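Local coordinates for large adhesion protein (Lap) involved in biofilm formation (Marinobacter hydrocarbonoclasticus, PDB 6XI3) that probably extends a bacterial RTX adhesin toward its target in biofilm formation, through tandem immunoglobulin-like domains with calcium ions at their junctions, at residues G48-V53 and G81-T86; I63-G68 and S92-S97; L127-G132 and D211-T216; D218-D223 and T243-A248; V350-T355 and V391-Q396. All coordinates share one frame; numbering follows the deposited sequence.

Contact 1: residues G48-V53 and G81-T86; sequences GTTTDV and GSYSLT
The ring of Y83 lies flat on the main chain of G48. The N of G48 sits over the ring centre, 3.7 Å above its plane, and Y83 CE1 comes to 3.4 Å from G48 CA. Because G48 carries no side chain, nothing holds the aromatic face off the backbone. The same two residues are an antiparallel hydrogen-bonded pair: G48 N gives to Y83 O at 2.9 Å, fairly straight at 159°, and Y83 N returns a bond to G48 O at 3.1 Å. Y83 CG stands between its own N and carbonyl carbon (chi1 66°), which folds the ring back across the partner strand. Further along, T50 OG1 donates to G81 O at 2.6 Å, in the carbonyl plane and on a lone pair, and so ties a side chain to the loop residue at the start of strand 82-89. One shell out, Y83 OH is bonded to T31 O, which anchors the far end of the ring on strand 29-38, while A75 from the other sheet packs against the ring. An aromatic ring shielding a cross-strand glycine is the pattern known as aromatic rescue of glycine, placed here in the three-stranded sheet of an Ig-like beta-sandwich.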
# COMPACT_ATOMS: atom_id res chain seq x y z
N GLY A 48 49.75 40.63 -20.10
CA GLY A 48 50.72 39.84 -20.88
C GLY A 48 51.96 40.64 -21.20
O GLY A 48 52.16 41.78 -20.65
N THR A 49 52.76 40.04 -22.07
CA THR A 49 54.07 40.55 -22.53
C THR A 49 54.12 40.37 -24.03
O THR A 49 53.43 39.48 -24.57
CB THR A 49 55.23 39.80 -21.85
OG1 THR A 49 55.16 38.44 -22.30
CG2 THR A 49 55.15 39.88 -20.34
N THR A 50 55.00 41.14 -24.67
CA THR A 50 55.27 41.05 -26.11
C THR A 50 56.76 41.23 -26.32
O THR A 50 57.37 41.88 -25.48
CB THR A 50 54.52 42.10 -26.94
OG1 THR A 50 54.94 43.40 -26.50
CG2 THR A 50 53.03 41.92 -26.85
N THR A 51 57.26 40.66 -27.40
CA THR A 51 58.63 40.87 -27.92
C THR A 51 58.45 41.32 -29.37
O THR A 51 57.64 40.66 -30.07
CB THR A 51 59.48 39.59 -27.83
OG1 THR A 51 59.44 39.12 -26.48
CG2 THR A 51 60.93 39.82 -28.20
N ASP A 52 59.13 42.39 -29.77
CA ASP A 52 59.18 42.84 -31.17
C ASP A 52 57.80 43.28 -31.62
O ASP A 52 57.56 43.22 -32.83
CB ASP A 52 59.62 41.73 -32.13
CG ASP A 52 61.08 41.39 -32.00
OD1 ASP A 52 61.81 42.15 -31.33
OD2 ASP A 52 61.49 40.35 -32.57
N VAL A 53 56.94 43.68 -30.68
CA VAL A 53 55.69 44.44 -31.00
C VAL A 53 55.96 45.90 -30.63
O VAL A 53 56.48 46.15 -29.51
CB VAL A 53 54.47 43.87 -30.26
CG1 VAL A 53 53.22 44.68 -30.54
CG2 VAL A 53 54.24 42.39 -30.57
N GLY A 81 56.64 46.65 -23.46
CA GLY A 81 56.11 45.51 -24.20
C GLY A 81 54.97 44.84 -23.44
O GLY A 81 54.40 43.89 -23.99
N SER A 82 54.62 45.34 -22.25
CA SER A 82 53.58 44.67 -21.41
C SER A 82 52.23 45.31 -21.71
O SER A 82 52.17 46.42 -22.30
CB SER A 82 53.92 44.72 -19.93
OG SER A 82 53.84 46.04 -19.48
N TYR A 83 51.16 44.64 -21.30
CA TYR A 83 49.79 45.15 -21.47
C TYR A 83 48.97 44.55 -20.33
O TYR A 83 49.39 43.54 -19.79
CB TYR A 83 49.21 44.81 -22.85
CG TYR A 83 48.99 43.35 -23.13
CD1 TYR A 83 50.01 42.55 -23.57
CD2 TYR A 83 47.73 42.80 -23.01
CE1 TYR A 83 49.80 41.22 -23.84
CE2 TYR A 83 47.51 41.46 -23.26
CZ TYR A 83 48.55 40.67 -23.66
OH TYR A 83 48.36 39.35 -23.94
N SER A 84 47.90 45.21 -19.95
CA SER A 84 46.94 44.63 -18.98
C SER A 84 45.56 45.26 -19.12
O SER A 84 45.43 46.31 -19.71
CB SER A 84 47.45 44.78 -17.58
OG SER A 84 47.40 46.15 -17.28
N LEU A 85 44.54 44.54 -18.66
CA LEU A 85 43.15 45.04 -18.55
C LEU A 85 42.65 44.60 -17.16
O LEU A 85 42.94 43.47 -16.78
CB LEU A 85 42.27 44.46 -19.66
CG LEU A 85 42.56 44.97 -21.08
CD1 LEU A 85 41.59 44.37 -22.09
CD2 LEU A 85 42.49 46.49 -21.16
N THR A 86 42.00 45.50 -16.42
CA THR A 86 41.44 45.26 -15.06
C THR A 86 39.92 45.45 -15.13
O THR A 86 39.50 46.40 -15.79
CB THR A 86 42.07 46.24 -14.05
OG1 THR A 86 43.47 45.98 -14.01
CG2 THR A 86 41.49 46.11 -12.65

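Contact 2: residues I63-G68 and S92-S97; sequences ITDSAG and SLVDGS. With CA (calcium ion), chain E.
Two side chains of the turn D65-G68, D65 and S66, reach across to the backbone of V94 and D95. V94 N donates to D65 OD2 at 2.8 Å and nearly straight (170°), meeting that oxygen on its anti side, somewhat out of the carboxylate plane. N69 ND2 is a second donor to the same oxygen. The other oxygen, D65 OD1, takes A67 N at 2.8 Å from above the plane, which makes an Asx turn within the type I turn. S66 OG gives its proton to D95 O at 2.8 Å; a chi1 of 58° sets the hydroxyl over its own backbone, facing that carbonyl.

Water completes the polar set. Water 2 accepts from S66 N at 2.9 Å and donates to V94 O and S97 O, and water 1 joins T64 O to S97 OG.

Apolar contacts flank these bonds. I63 CG2 meets L93 CD1 at 3.8 Å, the side chains crossing at about a right angle, and A67 CB rests on V94 CG2 at 3.8 Å.

D95 turns away and binds calcium through OD2 at 2.3 Å, alongside D121, T123, D149 and N205, while OD1 takes A122 N. The chemistry is consistent with a second shell: S66, through D95 O, and D65, through V94 N, probably help fix the backbone of this metal ligand, and the N-H donors around D65 would probably keep its carboxylate ionised.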
# COMPACT_ATOMS: atom_id res chain seq x y z
N ILE A 63 37.35 36.55 -24.83
CA ILE A 63 37.06 35.63 -23.70
C ILE A 63 35.81 34.88 -24.13
O ILE A 63 34.80 35.56 -24.38
CB ILE A 63 36.87 36.38 -22.38
CG1 ILE A 63 37.94 37.45 -22.20
CG2 ILE A 63 36.85 35.35 -21.26
CD1 ILE A 63 37.87 38.14 -20.88
N THR A 64 35.93 33.56 -24.27
CA THR A 64 34.86 32.66 -24.74
C THR A 64 34.43 31.75 -23.59
O THR A 64 35.29 31.14 -22.93
CB THR A 64 35.34 31.83 -25.94
OG1 THR A 64 35.83 32.77 -26.88
CG2 THR A 64 34.25 30.99 -26.57
N ASP A 65 33.13 31.59 -23.41
CA ASP A 65 32.61 30.76 -22.30
C ASP A 65 32.21 29.37 -22.83
O ASP A 65 32.36 29.10 -24.05
CB ASP A 65 31.50 31.52 -21.59
CG ASP A 65 30.22 31.59 -22.40
OD1 ASP A 65 30.14 30.88 -23.43
OD2 ASP A 65 29.28 32.32 -21.96
N SER A 66 31.70 28.53 -21.93
CA SER A 66 31.30 27.12 -22.16
C SER A 66 30.14 27.03 -23.17
O SER A 66 29.86 25.92 -23.61
CB SER A 66 30.92 26.47 -20.83
OG SER A 66 29.88 27.18 -20.19
N ALA A 67 29.45 28.12 -23.48
CA ALA A 67 28.31 28.15 -24.43
C ALA A 67 28.69 28.83 -25.76
O ALA A 67 27.78 29.07 -26.60
CB ALA A 67 27.15 28.86 -23.78
N GLY A 68 29.95 29.25 -25.92
CA GLY A 68 30.40 30.02 -27.10
C GLY A 68 30.12 31.52 -27.07
O GLY A 68 30.48 32.17 -28.05
N SER A 92 28.22 38.94 -19.18
CA SER A 92 27.56 38.35 -20.38
C SER A 92 27.88 36.85 -20.47
O SER A 92 27.23 36.17 -21.24
CB SER A 92 27.96 39.08 -21.64
OG SER A 92 29.35 38.91 -21.92
N LEU A 93 28.88 36.33 -19.75
CA LEU A 93 29.32 34.94 -19.97
C LEU A 93 28.60 34.05 -18.96
O LEU A 93 28.20 34.55 -17.88
CB LEU A 93 30.83 34.81 -19.84
CG LEU A 93 31.63 35.71 -20.79
CD1 LEU A 93 33.13 35.47 -20.63
CD2 LEU A 93 31.20 35.49 -22.23
N VAL A 94 28.47 32.77 -19.31
CA VAL A 94 27.92 31.74 -18.40
C VAL A 94 29.06 31.03 -17.69
O VAL A 94 30.19 31.07 -18.18
CB VAL A 94 26.99 30.75 -19.13
CG1 VAL A 94 25.80 31.49 -19.71
CG2 VAL A 94 27.70 29.91 -20.19
N ASP A 95 28.73 30.37 -16.58
CA ASP A 95 29.67 29.61 -15.73
C ASP A 95 30.29 28.45 -16.53
O ASP A 95 29.69 27.99 -17.52
CB ASP A 95 28.98 29.12 -14.45
CG ASP A 95 28.78 30.20 -13.39
OD1 ASP A 95 29.11 31.39 -13.68
OD2 ASP A 95 28.34 29.84 -12.27
N GLY A 96 31.43 27.99 -16.04
CA GLY A 96 32.23 26.92 -16.65
C GLY A 96 33.59 27.46 -17.06
O GLY A 96 34.05 28.47 -16.45
N SER A 97 34.20 26.84 -18.05
CA SER A 97 35.56 27.20 -18.52
C SER A 97 35.50 28.58 -19.20
O SER A 97 34.49 28.91 -19.82
CB SER A 97 36.09 26.16 -19.46
OG SER A 97 35.20 26.09 -20.57
CA CA E . 27.96 27.95 -11.07
O HOH W 1 36.00 28.25 -22.71
O HOH W 2 31.83 29.12 -19.10
O HOH W 3 27.51 26.15 -9.58

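Contact 3: residues L127-G132 and D211-T216; sequences LTVSVG and DSANGT
Two edge strands, one from each sheet of a beta-sandwich, run side by side where D211 reaches V129. Their axes approach to 5.7 Å and run nearly parallel, 14° apart, but no backbone-to-backbone bond joins these segments; the D211 side chain takes that role. V129 N donates to D211 OD2 at 2.8 Å, almost straight at 168°; OD2 receives it on its anti lone pair, away from the other carboxylate oxygen. The extended first torsion of D211 (chi1 -171°) carries the carboxylate across the gap, where OD2 also lies 3.3 Å from T128 CA. Aliphatic side chains line the seam. L127 CD2 packs on D211 CB at 3.7 Å, V129 CG1 lies 4.4 Å from A213 CB, and V131 CG2 meets the same A213 CB at 4.2 Å. Behind each strand stands its regular antiparallel partner: through backbone hydrogen bonds T128 and S130 pair with T146 and S144 of strand 140-148, while D211 and A213 pair with A199 and V197 of strand 193-202. L127 and V129 also pack on A199 and on Y180 of strand 180-186, so they lie between the two sheets, close to the edge where strands 126-135 and 208-217 come together.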
# COMPACT_ATOMS: atom_id res chain seq x y z
N LEU A 127 18.20 23.14 -8.39
CA LEU A 127 17.09 22.52 -9.15
C LEU A 127 15.91 22.41 -8.20
O LEU A 127 16.15 22.15 -7.03
CB LEU A 127 17.54 21.15 -9.69
CG LEU A 127 16.49 20.39 -10.50
CD1 LEU A 127 17.15 19.54 -11.58
CD2 LEU A 127 15.63 19.50 -9.60
N THR A 128 14.70 22.62 -8.71
CA THR A 128 13.42 22.34 -8.02
C THR A 128 12.66 21.34 -8.88
O THR A 128 12.84 21.35 -10.14
CB THR A 128 12.61 23.61 -7.74
OG1 THR A 128 12.09 24.10 -8.98
CG2 THR A 128 13.40 24.69 -7.01
N VAL A 129 11.87 20.48 -8.24
CA VAL A 129 10.85 19.67 -8.95
C VAL A 129 9.55 19.74 -8.16
O VAL A 129 9.60 19.81 -6.93
CB VAL A 129 11.29 18.23 -9.15
CG1 VAL A 129 11.37 17.47 -7.83
CG2 VAL A 129 10.35 17.55 -10.13
N SER A 130 8.42 19.74 -8.85
CA SER A 130 7.11 19.82 -8.17
C SER A 130 6.08 19.01 -8.95
O SER A 130 6.09 19.04 -10.21
CB SER A 130 6.72 21.26 -7.93
OG SER A 130 5.85 21.73 -8.93
N VAL A 131 5.27 18.26 -8.22
CA VAL A 131 4.16 17.48 -8.82
C VAL A 131 3.01 18.44 -9.08
O VAL A 131 2.53 19.06 -8.16
CB VAL A 131 3.74 16.31 -7.93
CG1 VAL A 131 2.51 15.63 -8.51
CG2 VAL A 131 4.88 15.34 -7.78
N GLY A 132 2.60 18.55 -10.33
CA GLY A 132 1.42 19.36 -10.68
C GLY A 132 0.17 18.60 -10.32
O GLY A 132 -0.73 19.16 -9.66
N ASP A 211 16.39 17.60 -6.43
CA ASP A 211 15.24 17.95 -5.57
C ASP A 211 14.33 16.73 -5.59
O ASP A 211 14.49 15.88 -6.48
CB ASP A 211 14.54 19.22 -6.04
CG ASP A 211 13.48 19.73 -5.06
OD1 ASP A 211 13.65 19.50 -3.86
OD2 ASP A 211 12.50 20.31 -5.52
N SER A 212 13.42 16.64 -4.62
CA SER A 212 12.39 15.58 -4.64
C SER A 212 11.06 16.17 -4.23
O SER A 212 11.02 17.30 -3.79
CB SER A 212 12.80 14.38 -3.81
OG SER A 212 12.93 14.73 -2.45
N ALA A 213 10.00 15.45 -4.53
CA ALA A 213 8.63 15.79 -4.13
C ALA A 213 7.91 14.48 -3.82
O ALA A 213 8.44 13.39 -4.13
CB ALA A 213 7.95 16.58 -5.21
N ASN A 214 6.74 14.57 -3.22
CA ASN A 214 6.01 13.36 -2.82
C ASN A 214 4.53 13.63 -3.03
O ASN A 214 4.12 14.81 -2.98
CB ASN A 214 6.34 12.93 -1.39
CG ASN A 214 6.12 14.05 -0.39
OD1 ASN A 214 4.98 14.47 -0.15
ND2 ASN A 214 7.19 14.56 0.19
N GLY A 215 3.77 12.57 -3.25
CA GLY A 215 2.32 12.69 -3.34
C GLY A 215 1.70 11.33 -3.18
O GLY A 215 2.43 10.32 -3.22
N THR A 216 0.38 11.30 -3.14
CA THR A 216 -0.36 10.04 -2.96
C THR A 216 -0.90 9.55 -4.30
O THR A 216 -1.52 10.33 -5.04
CB THR A 216 -1.54 10.23 -2.01
OG1 THR A 216 -0.94 10.86 -0.88
CG2 THR A 216 -2.23 8.93 -1.67
O HOH W 4 10.26 19.60 -4.49

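Contact 4: residues D218-D223 and T243-A248; sequences DATAGD and TTTDVA. With CA (calcium ion), chain D; EDT ({[-(bis-carboxymethyl-amino)-ethyl]-carboxymethyl-amino}-acetic acid), chain I.
T245 O is gripped from the other segment by a hydrogen bond from D223 N at 3.0 Å, to which G222 CA adds a C-H...O contact at 3.2 Å. The bond is returned, T245 N giving to D223 O at 3.0 Å with 165° at the hydrogen. These two bonds make D223 and T245 an antiparallel hydrogen-bonded pair, the point where the linker from the preceding sandwich enters the first strand of the next. Just before it, T220 and T245 touch methyl to methyl, CG2 to CG2 at 3.6 Å, their side chains crossing at about a right angle.

The linker also wraps a calcium ion at the junction between two Ig-like domains. D218 OD1 binds it at 2.4 Å, the backbone carbonyl T220 O at 2.2 Å and D246 OD2 at 2.3 Å; water 5, D192 and N302 complete the site. D246 CG lies roughly anti to the backbone N (chi1 -157°), which brings OD2 next to T220 O on the metal, and its other oxygen, OD1, forms a salt bridge with R301. The calcium probably offsets the repulsion between the D218 and D246 carboxylates. The D223 carboxylate meets a bound EDTA molecule, D223 OD2 lying 3.1 Å from its O19, and the EDTA is itself hydrogen-bonded to S307 N.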
# COMPACT_ATOMS: atom_id res chain seq x y z
N ASP A 218 -3.59 6.74 -5.71
CA ASP A 218 -4.76 5.91 -5.34
C ASP A 218 -5.54 5.67 -6.62
O ASP A 218 -6.63 6.23 -6.75
CB ASP A 218 -5.58 6.55 -4.22
CG ASP A 218 -6.63 5.59 -3.65
OD1 ASP A 218 -6.76 4.47 -4.18
OD2 ASP A 218 -7.31 5.97 -2.70
N ALA A 219 -4.99 4.84 -7.50
CA ALA A 219 -5.62 4.46 -8.79
C ALA A 219 -6.47 3.18 -8.64
O ALA A 219 -7.37 2.94 -9.48
CB ALA A 219 -4.56 4.32 -9.84
N THR A 220 -6.23 2.37 -7.61
CA THR A 220 -6.90 1.05 -7.44
C THR A 220 -7.70 1.07 -6.13
O THR A 220 -7.13 1.42 -5.06
CB THR A 220 -5.89 -0.10 -7.57
OG1 THR A 220 -5.09 0.11 -8.74
CG2 THR A 220 -6.54 -1.47 -7.69
N ALA A 221 -8.98 0.78 -6.25
CA ALA A 221 -9.91 0.58 -5.13
C ALA A 221 -9.51 -0.71 -4.40
O ALA A 221 -9.46 -1.74 -5.03
CB ALA A 221 -11.33 0.48 -5.69
N GLY A 222 -9.26 -0.62 -3.10
CA GLY A 222 -8.92 -1.76 -2.23
C GLY A 222 -10.14 -2.64 -2.06
O GLY A 222 -11.23 -2.10 -2.06
N ASP A 223 -9.96 -3.95 -2.02
CA ASP A 223 -11.09 -4.88 -1.83
C ASP A 223 -10.55 -6.16 -1.19
O ASP A 223 -9.35 -6.45 -1.30
CB ASP A 223 -11.78 -5.13 -3.17
CG ASP A 223 -13.11 -5.84 -3.07
OD1 ASP A 223 -13.93 -5.46 -2.20
OD2 ASP A 223 -13.28 -6.81 -3.83
N THR A 243 -9.35 -13.45 -1.87
CA THR A 243 -8.67 -12.60 -2.86
C THR A 243 -8.58 -11.21 -2.26
O THR A 243 -9.37 -10.88 -1.35
CB THR A 243 -9.42 -12.54 -4.21
OG1 THR A 243 -10.65 -11.85 -3.99
CG2 THR A 243 -9.71 -13.90 -4.80
N THR A 244 -7.66 -10.40 -2.78
CA THR A 244 -7.59 -8.98 -2.43
C THR A 244 -7.26 -8.18 -3.68
O THR A 244 -6.67 -8.73 -4.59
CB THR A 244 -6.57 -8.72 -1.31
OG1 THR A 244 -5.26 -9.09 -1.76
CG2 THR A 244 -6.94 -9.43 -0.03
N THR A 245 -7.61 -6.90 -3.66
CA THR A 245 -7.12 -5.88 -4.62
C THR A 245 -6.47 -4.76 -3.82
O THR A 245 -7.03 -4.31 -2.77
CB THR A 245 -8.29 -5.43 -5.51
OG1 THR A 245 -8.97 -6.61 -5.96
CG2 THR A 245 -7.85 -4.63 -6.72
N ASP A 246 -5.33 -4.27 -4.30
CA ASP A 246 -4.59 -3.14 -3.70
C ASP A 246 -4.15 -3.48 -2.27
O ASP A 246 -4.03 -2.55 -1.44
CB ASP A 246 -5.38 -1.83 -3.72
CG ASP A 246 -4.43 -0.64 -3.62
OD1 ASP A 246 -3.27 -0.80 -4.07
OD2 ASP A 246 -4.80 0.40 -3.01
N VAL A 247 -3.89 -4.76 -1.98
CA VAL A 247 -3.30 -5.15 -0.68
C VAL A 247 -1.88 -5.66 -0.93
O VAL A 247 -1.70 -6.60 -1.75
CB VAL A 247 -4.18 -6.17 0.05
CG1 VAL A 247 -3.53 -6.71 1.30
CG2 VAL A 247 -5.52 -5.54 0.38
N ALA A 248 -0.92 -5.04 -0.23
CA ALA A 248 0.53 -5.27 -0.44
C ALA A 248 0.88 -6.71 -0.07
O ALA A 248 0.25 -7.28 0.85
CB ALA A 248 1.37 -4.27 0.34
CA CA D . -5.82 2.35 -3.58
O20 EDT I . -17.14 -8.97 -1.37
C5 EDT I . -16.61 -7.95 -1.86
O19 EDT I . -16.09 -7.96 -3.04
C4 EDT I . -16.71 -6.66 -1.04
N3 EDT I . -17.83 -6.60 -0.04
C2 EDT I . -19.18 -6.98 -0.58
C1 EDT I . -19.60 -6.24 -1.84
O18 EDT I . -19.93 -6.92 -2.87
O17 EDT I . -19.65 -4.99 -1.82
C6 EDT I . -17.96 -5.24 0.52
C7 EDT I . -16.94 -5.08 1.59
N8 EDT I . -17.47 -4.18 2.62
C9 EDT I . -17.18 -4.72 3.96
C10 EDT I . -17.93 -4.05 5.09
O16 EDT I . -18.34 -4.78 6.02
O15 EDT I . -18.09 -2.80 5.09
C11 EDT I . -16.90 -2.82 2.46
C12 EDT I . -15.55 -2.64 3.13
O13 EDT I . -14.65 -3.48 2.93
O14 EDT I . -15.32 -1.63 3.84
O HOH W 5 -7.55 2.03 -2.00

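Contact 5: residues V350-T355 and V391-Q396; sequences VNVTIT and VEASAQ
N351 and E392 bring the flat side-chain groups, on the same side of the sheet as T353 and S394. The N351 carboxamide is met at its oxygen: water 6 donates to N351 OD1 at 2.9 Å and makes a weak second bond to S394 O. E392 is touched at the base of its chain instead of at its carboxylate, with T353 OG1 3.2 Å from E392 CB and the two side chains lying side by side, pointing the same way. A bend at chi2 (80°) then leads the carboxylate away from strand 349-356, and the side chain packs on T404 and S406 of the next strand.

Between the strands, N351 N bonds to S394 O at 2.9 Å and S394 N to N351 O at 2.8 Å. The next pair is as tight, with T353 N to E392 O at 2.8 Å and E392 N to T353 O at 2.7 Å. This is the regular antiparallel pairing (165° between strand directions) of the two inner strands of a four-stranded Ig-like sheet. C-H...O contacts, such as V352 CA to E392 O, fill the spaces between the bonds. On the opposite face, I354 CG1 meets V391 CG2 at 4.0 Å, the side chains running alongside each other, and V352 CG2 meets A393 CB at 4.1 Å. These aliphatic groups face the other sheet, where V350 and A393 pack on Y374, V352 on L376 and V391 on V323.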
# COMPACT_ATOMS: atom_id res chain seq x y z
N VAL A 350 -38.13 -28.89 25.96
CA VAL A 350 -38.54 -30.21 25.45
C VAL A 350 -40.06 -30.22 25.49
O VAL A 350 -40.57 -30.08 26.61
CB VAL A 350 -38.03 -31.37 26.32
CG1 VAL A 350 -38.38 -32.68 25.64
CG2 VAL A 350 -36.53 -31.26 26.63
N ASN A 351 -40.72 -30.45 24.37
CA ASN A 351 -42.21 -30.60 24.34
C ASN A 351 -42.54 -32.09 24.46
O ASN A 351 -41.94 -32.91 23.70
CB ASN A 351 -42.85 -29.95 23.09
CG ASN A 351 -42.75 -28.43 23.08
OD1 ASN A 351 -41.75 -27.87 22.64
ND2 ASN A 351 -43.75 -27.74 23.58
N VAL A 352 -43.48 -32.43 25.35
CA VAL A 352 -43.90 -33.83 25.64
C VAL A 352 -45.41 -33.94 25.42
O VAL A 352 -46.13 -33.04 25.83
CB VAL A 352 -43.48 -34.26 27.05
CG1 VAL A 352 -44.04 -35.63 27.42
CG2 VAL A 352 -41.97 -34.26 27.22
N THR A 353 -45.84 -34.97 24.70
CA THR A 353 -47.27 -35.37 24.58
C THR A 353 -47.42 -36.79 25.13
O THR A 353 -46.52 -37.63 24.92
CB THR A 353 -47.76 -35.31 23.13
OG1 THR A 353 -46.91 -36.24 22.46
CG2 THR A 353 -47.66 -33.93 22.49
N ILE A 354 -48.50 -37.03 25.87
CA ILE A 354 -48.92 -38.39 26.30
C ILE A 354 -50.31 -38.58 25.69
O ILE A 354 -51.17 -37.76 26.00
CB ILE A 354 -48.93 -38.51 27.82
CG1 ILE A 354 -47.58 -38.10 28.41
CG2 ILE A 354 -49.33 -39.90 28.27
CD1 ILE A 354 -47.72 -37.39 29.73
N THR A 355 -50.45 -39.55 24.78
CA THR A 355 -51.70 -39.87 24.08
C THR A 355 -52.22 -41.20 24.62
O THR A 355 -51.46 -42.15 24.70
CB THR A 355 -51.44 -39.86 22.57
OG1 THR A 355 -50.80 -38.60 22.34
CG2 THR A 355 -52.71 -40.04 21.74
N VAL A 391 -45.96 -41.87 24.81
CA VAL A 391 -45.25 -40.63 25.21
C VAL A 391 -44.42 -40.21 23.99
O VAL A 391 -43.71 -41.08 23.45
CB VAL A 391 -44.36 -40.88 26.43
CG1 VAL A 391 -43.45 -39.69 26.73
CG2 VAL A 391 -45.19 -41.24 27.66
N GLU A 392 -44.54 -38.96 23.56
CA GLU A 392 -43.70 -38.38 22.48
C GLU A 392 -42.95 -37.17 23.06
O GLU A 392 -43.58 -36.34 23.72
CB GLU A 392 -44.57 -38.06 21.26
CG GLU A 392 -43.85 -37.30 20.15
CD GLU A 392 -42.99 -38.15 19.23
OE1 GLU A 392 -42.93 -39.39 19.44
OE2 GLU A 392 -42.38 -37.58 18.31
N ALA A 393 -41.65 -37.10 22.85
CA ALA A 393 -40.84 -35.92 23.24
C ALA A 393 -40.13 -35.36 22.01
O ALA A 393 -39.64 -36.16 21.18
CB ALA A 393 -39.89 -36.32 24.33
N SER A 394 -40.04 -34.03 21.93
CA SER A 394 -39.40 -33.29 20.82
C SER A 394 -38.59 -32.09 21.33
O SER A 394 -39.02 -31.39 22.27
CB SER A 394 -40.40 -32.82 19.83
OG SER A 394 -39.72 -32.49 18.62
N ALA A 395 -37.44 -31.85 20.71
CA ALA A 395 -36.63 -30.66 20.98
C ALA A 395 -35.86 -30.28 19.70
O ALA A 395 -35.62 -31.17 18.87
CB ALA A 395 -35.70 -30.90 22.15
N GLN A 396 -35.48 -29.01 19.59
CA GLN A 396 -34.70 -28.47 18.45
C GLN A 396 -33.19 -28.57 18.74
O GLN A 396 -32.71 -28.00 19.76
CB GLN A 396 -35.16 -27.04 18.17
CG GLN A 396 -36.64 -26.97 17.80
CD GLN A 396 -36.91 -27.59 16.45
OE1 GLN A 396 -36.30 -27.22 15.45
NE2 GLN A 396 -37.81 -28.57 16.43
O HOH W 6 -39.47 -28.32 20.96

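From the N terminus, contacts 1 and 2 come first and cross: 48-53 and 63-68 both precede 81-86 and 92-97. Contact 1 joins two strands of the three-stranded sheet, and contact 2 brings the turn after strand 58-64 against the approach to strand 96-105, beside the first calcium junction. Contact 3 then closes the longest loop of the set, its segments 79 residues apart at their near ends, and ties the opposing sheets of the next sandwich at their edges. Contact 4 adjoins it in sequence and closes a short loop across the following junction. Contact 5, about 55 Å further on between centres, pairs inner strands of a later sandwich. Beyond the first crossing, all the contacts lie in series along the elongated chain.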